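Local coordinates for cell division control protein 4 (PDB 3V7D) that recognises phosphorylated target proteins such as the CDK inhibitor SIC1 and directs their ubiquitination as the substrate-binding subunit of an SCF ubiquitin ligase, at residues B[317-325]-B[336-345]; B[277-285]-B[294-303]. The protein carries 1 engineered substitution. All coordinates share one frame; numbering follows the deposited sequence.

Interaction 1: residues B[317-325]-B[336-345]. Engineered in segment 336-345: Leu344 (natural residue Cys).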
loop_
_atom_site.group_PDB
_atom_site.type_symbol
_atom_site.label_atom_id
_atom_site.label_comp_id
_atom_site.label_asym_id
_atom_site.label_seq_id
_atom_site.Cartn_x
_atom_site.Cartn_y
_atom_site.Cartn_z
ATOM N N ILE B 317 13.406 10.650 -4.209
ATOM C CA ILE B 317 12.391 10.363 -3.212
ATOM C C ILE B 317 13.029 10.353 -1.834
ATOM O O ILE B 317 14.070 9.730 -1.629
ATOM C CB ILE B 317 11.716 9.006 -3.464
ATOM C CG1 ILE B 317 10.861 9.068 -4.735
ATOM C CG2 ILE B 317 10.861 8.601 -2.266
ATOM C CD1 ILE B 317 10.096 7.797 -5.009
ATOM N N TYR B 318 12.417 11.064 -0.895
ATOM C CA TYR B 318 12.825 10.961 0.494
ATOM C C TYR B 318 12.031 9.845 1.166
ATOM O O TYR B 318 10.849 10.004 1.460
ATOM C CB TYR B 318 12.624 12.292 1.226
ATOM C CG TYR B 318 12.867 12.223 2.718
ATOM C CD1 TYR B 318 13.917 11.475 3.239
ATOM C CD2 TYR B 318 12.058 12.923 3.609
ATOM C CE1 TYR B 318 14.146 11.412 4.604
ATOM C CE2 TYR B 318 12.283 12.870 4.978
ATOM C CZ TYR B 318 13.328 12.110 5.467
ATOM O OH TYR B 318 13.560 12.046 6.822
ATOM N N ASP B 319 12.686 8.710 1.385
ATOM C CA ASP B 319 12.087 7.611 2.127
ATOM C C ASP B 319 12.190 7.936 3.611
ATOM O O ASP B 319 13.183 7.604 4.252
ATOM C CB ASP B 319 12.826 6.304 1.822
ATOM C CG ASP B 319 12.138 5.081 2.415
ATOM O OD1 ASP B 319 11.202 5.241 3.228
ATOM O OD2 ASP B 319 12.546 3.952 2.070
ATOM N N HIS B 320 11.165 8.591 4.151
ATOM C CA HIS B 320 11.191 9.035 5.544
ATOM C C HIS B 320 10.960 7.885 6.521
ATOM O O HIS B 320 11.409 7.934 7.664
ATOM C CB HIS B 320 10.162 10.142 5.783
ATOM C CG HIS B 320 8.755 9.730 5.483
ATOM N ND1 HIS B 320 8.225 9.767 4.212
ATOM C CD2 HIS B 320 7.771 9.267 6.288
ATOM C CE1 HIS B 320 6.974 9.345 4.246
ATOM N NE2 HIS B 320 6.673 9.037 5.495
ATOM N N GLU B 321 10.255 6.851 6.074
ATOM C CA GLU B 321 10.018 5.692 6.924
ATOM C C GLU B 321 11.334 5.009 7.300
ATOM O O GLU B 321 11.531 4.611 8.445
ATOM C CB GLU B 321 9.080 4.696 6.242
ATOM C CG GLU B 321 8.747 3.491 7.108
ATOM C CD GLU B 321 8.018 2.400 6.350
ATOM O OE1 GLU B 321 7.310 2.721 5.370
ATOM O OE2 GLU B 321 8.160 1.219 6.733
ATOM N N ARG B 322 12.236 4.888 6.332
ATOM C CA ARG B 322 13.505 4.210 6.561
ATOM C C ARG B 322 14.653 5.194 6.748
ATOM O O ARG B 322 15.788 4.785 7.001
ATOM C CB ARG B 322 13.817 3.266 5.401
ATOM C CG ARG B 322 12.722 2.259 5.129
ATOM C CD ARG B 322 13.081 1.340 3.975
ATOM N NE ARG B 322 12.030 0.359 3.739
ATOM C CZ ARG B 322 10.924 0.605 3.046
ATOM N NH1 ARG B 322 10.721 1.807 2.518
ATOM N NH2 ARG B 322 10.016 -0.349 2.885
ATOM N N LYS B 323 14.345 6.483 6.632
ATOM C CA LYS B 323 15.348 7.546 6.704
ATOM C C LYS B 323 16.426 7.352 5.646
ATOM O O LYS B 323 17.615 7.249 5.957
ATOM C CB LYS B 323 15.968 7.637 8.102
ATOM C CG LYS B 323 14.980 8.019 9.195
ATOM C CD LYS B 323 15.703 8.410 10.476
ATOM C CE LYS B 323 16.550 9.663 10.278
ATOM N NZ LYS B 323 15.727 10.908 10.208
ATOM N N ARG B 324 15.993 7.286 4.391
ATOM C CA ARG B 324 16.897 7.109 3.267
ATOM C C ARG B 324 16.539 8.056 2.133
ATOM O O ARG B 324 15.443 8.614 2.094
ATOM C CB ARG B 324 16.827 5.675 2.741
ATOM C CG ARG B 324 17.277 4.607 3.718
ATOM C CD ARG B 324 16.998 3.226 3.142
ATOM N NE ARG B 324 17.311 2.158 4.086
ATOM C CZ ARG B 324 17.009 0.879 3.888
ATOM N NH1 ARG B 324 16.381 0.507 2.779
ATOM N NH2 ARG B 324 17.332 -0.027 4.798
ATOM N N CYS B 325 17.475 8.227 1.208
ATOM C CA CYS B 325 17.200 8.968 -0.007
ATOM C C CYS B 325 17.466 8.105 -1.227
ATOM O O CYS B 325 18.464 7.379 -1.289
ATOM C CB CYS B 325 18.055 10.230 -0.092
ATOM S SG CYS B 325 17.920 11.037 -1.704
ATOM N N ILE B 336 21.074 4.777 -3.494
ATOM C CA ILE B 336 20.392 4.751 -2.212
ATOM C C ILE B 336 21.329 5.347 -1.174
ATOM O O ILE B 336 22.472 4.914 -1.044
ATOM C CB ILE B 336 20.044 3.309 -1.802
ATOM C CG1 ILE B 336 19.309 2.591 -2.941
ATOM C CG2 ILE B 336 19.226 3.302 -0.515
ATOM C CD1 ILE B 336 17.972 3.203 -3.296
ATOM N N TRP B 337 20.847 6.343 -0.440
ATOM C CA TRP B 337 21.680 7.043 0.530
ATOM C C TRP B 337 21.131 6.883 1.947
ATOM O O TRP B 337 19.918 6.880 2.150
ATOM C CB TRP B 337 21.756 8.535 0.191
ATOM C CG TRP B 337 22.088 8.853 -1.238
ATOM C CD1 TRP B 337 21.231 8.844 -2.302
ATOM C CD2 TRP B 337 23.360 9.268 -1.752
ATOM N NE1 TRP B 337 21.895 9.211 -3.449
ATOM C CE2 TRP B 337 23.200 9.478 -3.138
ATOM C CE3 TRP B 337 24.616 9.474 -1.177
ATOM C CZ2 TRP B 337 24.256 9.885 -3.957
ATOM C CZ3 TRP B 337 25.663 9.879 -1.992
ATOM C CH2 TRP B 337 25.475 10.080 -3.366
ATOM N N ASP B 338 22.029 6.769 2.921
ATOM C CA ASP B 338 21.643 6.699 4.327
ATOM C C ASP B 338 21.571 8.111 4.894
ATOM O O ASP B 338 22.596 8.772 5.047
ATOM C CB ASP B 338 22.670 5.873 5.112
ATOM C CG ASP B 338 22.219 5.553 6.533
ATOM O OD1 ASP B 338 21.385 6.296 7.094
ATOM O OD2 ASP B 338 22.706 4.549 7.093
ATOM N N LEU B 339 20.366 8.572 5.218
ATOM C CA LEU B 339 20.202 9.943 5.700
ATOM C C LEU B 339 20.452 10.094 7.199
ATOM O O LEU B 339 20.125 11.126 7.791
ATOM C CB LEU B 339 18.827 10.500 5.335
ATOM C CG LEU B 339 18.559 10.735 3.845
ATOM C CD1 LEU B 339 17.563 11.879 3.653
ATOM C CD2 LEU B 339 19.850 10.995 3.078
ATOM N N GLU B 340 21.030 9.066 7.811
ATOM C CA GLU B 340 21.428 9.164 9.206
ATOM C C GLU B 340 22.871 9.650 9.283
ATOM O O GLU B 340 23.282 10.228 10.286
ATOM C CB GLU B 340 21.278 7.820 9.921
ATOM C CG GLU B 340 20.930 7.940 11.398
ATOM C CD GLU B 340 19.460 7.672 11.676
ATOM O OE1 GLU B 340 18.906 6.722 11.081
ATOM O OE2 GLU B 340 18.858 8.409 12.487
ATOM N N ASN B 341 23.632 9.421 8.216
ATOM C CA ASN B 341 25.035 9.830 8.172
ATOM C C ASN B 341 25.461 10.476 6.851
ATOM O O ASN B 341 26.585 10.967 6.728
ATOM C CB ASN B 341 25.954 8.649 8.502
ATOM C CG ASN B 341 25.731 7.461 7.586
ATOM O OD1 ASN B 341 24.997 7.547 6.601
ATOM N ND2 ASN B 341 26.373 6.344 7.905
ATOM N N GLY B 342 24.567 10.468 5.866
ATOM C CA GLY B 342 24.845 11.070 4.574
ATOM C C GLY B 342 25.676 10.174 3.676
ATOM O O GLY B 342 26.282 10.634 2.709
ATOM N N GLU B 343 25.699 8.885 3.997
ATOM C CA GLU B 343 26.540 7.929 3.286
ATOM C C GLU B 343 25.803 7.206 2.164
ATOM O O GLU B 343 24.604 6.935 2.264
ATOM C CB GLU B 343 27.099 6.898 4.265
ATOM C CG GLU B 343 28.220 7.421 5.139
ATOM C CD GLU B 343 29.525 7.541 4.383
ATOM O OE1 GLU B 343 29.781 6.685 3.510
ATOM O OE2 GLU B 343 30.288 8.492 4.656
ATOM N N LEU B 344 26.534 6.896 1.098
ATOM C CA LEU B 344 26.033 6.035 0.037
ATOM C C LEU B 344 25.803 4.635 0.596
ATOM O O LEU B 344 26.643 4.104 1.322
ATOM C CB LEU B 344 27.035 5.977 -1.122
ATOM C CG LEU B 344 26.731 5.012 -2.277
ATOM C CD1 LEU B 344 25.493 5.456 -3.054
ATOM C CD2 LEU B 344 27.934 4.874 -3.210
ATOM N N MET B 345 24.658 4.045 0.268
ATOM C CA MET B 345 24.378 2.672 0.664
ATOM C C MET B 345 24.536 1.744 -0.530
ATOM O O MET B 345 25.358 0.828 -0.509
ATOM C CB MET B 345 22.964 2.545 1.226
ATOM C CG MET B 345 22.716 3.349 2.484
ATOM S SD MET B 345 20.988 3.262 2.992
ATOM C CE MET B 345 20.796 1.493 3.202
HETATM O O HOH W 1 18.863 5.275 7.610
#
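The guanidinium of Arg324 lies between the Met345 CE methyl, 3.7 Å from NE, and the Arg322 CD methylene, on opposite faces, both offset toward the rim. The Trp337 indole is approached at its edge, where its CD1 comes 3.3 Å from Cys325 O; the same carbonyl accepts from the Trp337 backbone N in its own plane at 2.7 Å. Cys325 SG makes an oblique sulfur-aromatic contact with the five-membered ring. The Tyr318 ring, with His320 CA over one face near the rim, meets Leu339 CD1 obliquely, its CE1 at 3.6 Å, while the other leucine branch, CD2, reaches Cys325 CB, so a forked side chain suits this place. Extended at CG (chi2 173°), Arg324 carries its NH1 to Asn380 O and Tyr382 OH; an alanine here would probably leave those oxygens without this donor and Met345 CE without the surface it rests on. Where the strands part, Lys323 O accepts from Leu339 N (3.1 Å), and a water lies within hydrogen-bonding distance of both this carbonyl and Asp338 OD1. The contact joins the inner strands, 324-329 and 334-338, of a WD40 propeller blade; Tyr318, Cys325 and Leu339 pack on Val284 of strand 282-287 in the preceding blade.

Interaction 2: residues B[277-285]-B[294-303]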
loop_
_atom_site.group_PDB
_atom_site.type_symbol
_atom_site.label_atom_id
_atom_site.label_comp_id
_atom_site.label_asym_id
_atom_site.label_seq_id
_atom_site.Cartn_x
_atom_site.Cartn_y
_atom_site.Cartn_z
ATOM N N SER B 277 11.660 16.373 -2.825
ATOM C CA SER B 277 10.847 15.417 -2.081
ATOM C C SER B 277 11.083 15.607 -0.592
ATOM O O SER B 277 12.217 15.520 -0.126
ATOM C CB SER B 277 11.205 13.985 -2.493
ATOM O OG SER B 277 10.541 13.029 -1.681
ATOM N N GLY B 278 10.019 15.871 0.156
ATOM C CA GLY B 278 10.163 16.123 1.579
ATOM C C GLY B 278 9.110 15.492 2.469
ATOM O O GLY B 278 8.045 15.084 2.009
ATOM N N HIS B 279 9.427 15.412 3.757
ATOM C CA HIS B 279 8.486 14.965 4.775
ATOM C C HIS B 279 8.923 15.535 6.118
ATOM O O HIS B 279 10.101 15.466 6.475
ATOM C CB HIS B 279 8.439 13.440 4.843
ATOM C CG HIS B 279 7.508 12.912 5.891
ATOM N ND1 HIS B 279 6.215 12.522 5.609
ATOM C CD2 HIS B 279 7.682 12.714 7.219
ATOM C CE1 HIS B 279 5.634 12.103 6.720
ATOM N NE2 HIS B 279 6.502 12.210 7.710
ATOM N N GLY B 280 7.976 16.098 6.863
ATOM C CA GLY B 280 8.304 16.775 8.102
ATOM C C GLY B 280 9.262 17.920 7.830
ATOM O O GLY B 280 9.082 18.660 6.866
ATOM N N ASN B 281 10.293 18.052 8.661
ATOM C CA ASN B 281 11.260 19.138 8.513
ATOM C C ASN B 281 12.392 18.810 7.543
ATOM O O ASN B 281 13.260 19.643 7.290
ATOM C CB ASN B 281 11.845 19.540 9.871
ATOM C CG ASN B 281 12.669 18.432 10.506
ATOM O OD1 ASN B 281 12.245 17.276 10.557
ATOM N ND2 ASN B 281 13.856 18.778 10.988
ATOM N N ILE B 282 12.385 17.594 7.006
ATOM C CA ILE B 282 13.436 17.168 6.091
ATOM C C ILE B 282 12.988 17.217 4.635
ATOM O O ILE B 282 11.953 16.654 4.272
ATOM C CB ILE B 282 13.932 15.753 6.419
ATOM C CG1 ILE B 282 14.494 15.711 7.838
ATOM C CG2 ILE B 282 15.002 15.327 5.426
ATOM C CD1 ILE B 282 15.721 16.579 8.026
ATOM N N VAL B 283 13.776 17.899 3.809
ATOM C CA VAL B 283 13.495 18.010 2.385
ATOM C C VAL B 283 14.750 17.708 1.574
ATOM O O VAL B 283 15.830 18.206 1.884
ATOM C CB VAL B 283 12.986 19.418 2.018
ATOM C CG1 VAL B 283 12.800 19.543 0.520
ATOM C CG2 VAL B 283 11.681 19.721 2.740
ATOM N N VAL B 284 14.603 16.887 0.538
ATOM C CA VAL B 284 15.709 16.568 -0.355
ATOM C C VAL B 284 15.501 17.192 -1.735
ATOM O O VAL B 284 14.419 17.083 -2.317
ATOM C CB VAL B 284 15.878 15.049 -0.513
ATOM C CG1 VAL B 284 17.075 14.735 -1.401
ATOM C CG2 VAL B 284 16.038 14.390 0.850
ATOM N N SER B 285 16.531 17.855 -2.251
ATOM C CA SER B 285 16.478 18.410 -3.597
ATOM C C SER B 285 17.479 17.701 -4.500
ATOM O O SER B 285 18.548 17.305 -4.050
ATOM C CB SER B 285 16.781 19.907 -3.580
ATOM O OG SER B 285 18.121 20.140 -3.176
ATOM N N VAL B 294 20.307 17.430 1.224
ATOM C CA VAL B 294 19.316 17.164 2.255
ATOM C C VAL B 294 19.204 18.389 3.147
ATOM O O VAL B 294 20.171 18.779 3.797
ATOM C CB VAL B 294 19.707 15.954 3.113
ATOM C CG1 VAL B 294 18.604 15.634 4.112
ATOM C CG2 VAL B 294 20.003 14.751 2.231
ATOM N N TRP B 295 18.024 19.000 3.170
ATOM C CA TRP B 295 17.828 20.245 3.901
ATOM C C TRP B 295 17.045 20.044 5.194
ATOM O O TRP B 295 16.270 19.096 5.325
ATOM C CB TRP B 295 17.087 21.262 3.034
ATOM C CG TRP B 295 17.693 21.514 1.686
ATOM C CD1 TRP B 295 17.383 20.881 0.516
ATOM C CD2 TRP B 295 18.693 22.487 1.363
ATOM N NE1 TRP B 295 18.136 21.394 -0.513
ATOM C CE2 TRP B 295 18.945 22.384 -0.019
ATOM C CE3 TRP B 295 19.404 23.431 2.109
ATOM C CZ2 TRP B 295 19.881 23.185 -0.669
ATOM C CZ3 TRP B 295 20.332 24.228 1.462
ATOM C CH2 TRP B 295 20.563 24.098 0.088
ATOM N N ASP B 296 17.253 20.954 6.140
ATOM C CA ASP B 296 16.439 21.030 7.347
ATOM C C ASP B 296 15.688 22.355 7.298
ATOM O O ASP B 296 16.221 23.393 7.683
ATOM C CB ASP B 296 17.322 20.961 8.597
ATOM C CG ASP B 296 16.519 20.826 9.885
ATOM O OD1 ASP B 296 15.462 21.475 10.019
ATOM O OD2 ASP B 296 16.955 20.066 10.774
ATOM N N VAL B 297 14.447 22.313 6.827
ATOM C CA VAL B 297 13.685 23.532 6.582
ATOM C C VAL B 297 13.192 24.200 7.862
ATOM O O VAL B 297 12.587 25.270 7.817
ATOM C CB VAL B 297 12.495 23.271 5.649
ATOM C CG1 VAL B 297 12.988 22.756 4.308
ATOM C CG2 VAL B 297 11.528 22.285 6.289
ATOM N N ALA B 298 13.443 23.565 9.001
ATOM C CA ALA B 298 13.163 24.190 10.285
ATOM C C ALA B 298 14.317 25.117 10.642
ATOM O O ALA B 298 14.116 26.204 11.185
ATOM C CB ALA B 298 12.970 23.137 11.363
ATOM N N GLN B 299 15.530 24.678 10.321
ATOM C CA GLN B 299 16.729 25.460 10.591
ATOM C C GLN B 299 17.183 26.210 9.346
ATOM O O GLN B 299 18.038 27.092 9.425
ATOM C CB GLN B 299 17.860 24.553 11.081
ATOM C CG GLN B 299 17.581 23.852 12.398
ATOM C CD GLN B 299 18.751 23.006 12.861
ATOM O OE1 GLN B 299 19.637 22.666 12.075
ATOM N NE2 GLN B 299 18.765 22.667 14.145
ATOM N N MET B 300 16.600 25.857 8.203
ATOM C CA MET B 300 17.009 26.406 6.913
ATOM C C MET B 300 18.505 26.214 6.696
ATOM O O MET B 300 19.219 27.154 6.348
ATOM C CB MET B 300 16.624 27.882 6.795
ATOM C CG MET B 300 15.126 28.130 6.861
ATOM S SD MET B 300 14.238 27.342 5.502
ATOM C CE MET B 300 14.760 28.367 4.128
ATOM N N LYS B 301 18.972 24.989 6.912
ATOM C CA LYS B 301 20.389 24.678 6.792
ATOM C C LYS B 301 20.608 23.401 5.986
ATOM O O LYS B 301 19.766 22.501 5.986
ATOM C CB LYS B 301 21.023 24.541 8.181
ATOM C CG LYS B 301 22.539 24.400 8.175
ATOM C CD LYS B 301 23.102 24.367 9.589
ATOM C CE LYS B 301 24.624 24.344 9.580
ATOM N NZ LYS B 301 25.195 24.477 10.951
ATOM N N CYS B 302 21.738 23.341 5.289
ATOM C CA CYS B 302 22.134 22.145 4.562
ATOM C C CYS B 302 22.672 21.103 5.535
ATOM O O CYS B 302 23.525 21.405 6.364
ATOM C CB CYS B 302 23.195 22.489 3.517
ATOM S SG CYS B 302 24.031 21.053 2.808
ATOM N N LEU B 303 22.163 19.879 5.434
ATOM C CA LEU B 303 22.605 18.791 6.304
ATOM C C LEU B 303 23.660 17.945 5.612
ATOM O O LEU B 303 24.725 17.682 6.171
ATOM C CB LEU B 303 21.424 17.911 6.719
ATOM C CG LEU B 303 20.398 18.531 7.668
ATOM C CD1 LEU B 303 19.280 17.543 7.966
ATOM C CD2 LEU B 303 21.074 18.987 8.955
#
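Trp295 gives its indole N-H to Ser285 OG, NE1 to OG being 2.9 Å, in a nearly straight bond with the oxygen close to the ring plane. Two torsions set this up: the indole swings beside its own backbone N (chi1 -53°), and the serine hydroxyl sits between its backbone N and carbonyl carbon (chi1 66°). A small hydroxyl can serve two partners, and OG is also bonded to His269 NE2; this Trp-Ser-His network recurs in many WD40 blades, here WD repeat 4. Val283 and Trp295 exchange two backbone hydrogen bonds, with Trp295 N 2.7 Å from Val283 O. Beta-branched residues, which favour extended backbone, line the face of Ile282 and Val294: Ile282 CG2 meets Val294 CG1 at 3.8 Å, while Ile282 CD1 continues to Leu303 CD1. On the face shared by Val283 and Trp295, Val283 CG2 meets Val297 CG1 at 3.7 Å, the side chains nearly at right angles. Asn281, third in the type II' turn His279-Ile282, gives a weak bond from ND2 to Asp296 OD1 (3.3 Å), amide and carboxylate planes 73° apart. That oxygen, on an aspartate's short reach, also accepts from Ala298 N in an Asx turn and from Gln299 N in an Asx motif.

Along the chain, interaction 2 comes first: residues 277-285 and 294-303 pair the open end of the hairpin of strands 282-287 and 292-296, closing the loop 286-293 in WD repeat 4. Strand 301-306 then leads on to strand 313-319, where interaction 1 opens and closes the equivalent hairpin of repeat 5. The two lie in series, neither nesting nor crossing, with centres about 13 Å apart. They nevertheless touch: Ser277 OG lies 2.8 Å from Tyr318 N, probably hydrogen-bonded, the rings of His279 and His320 stack, and Tyr318 CE2 packs 3.6 Å from Ile282 CB. Strand 313-319 of one blade is thereby tied to strands 273-279 and 282-287 of its predecessor.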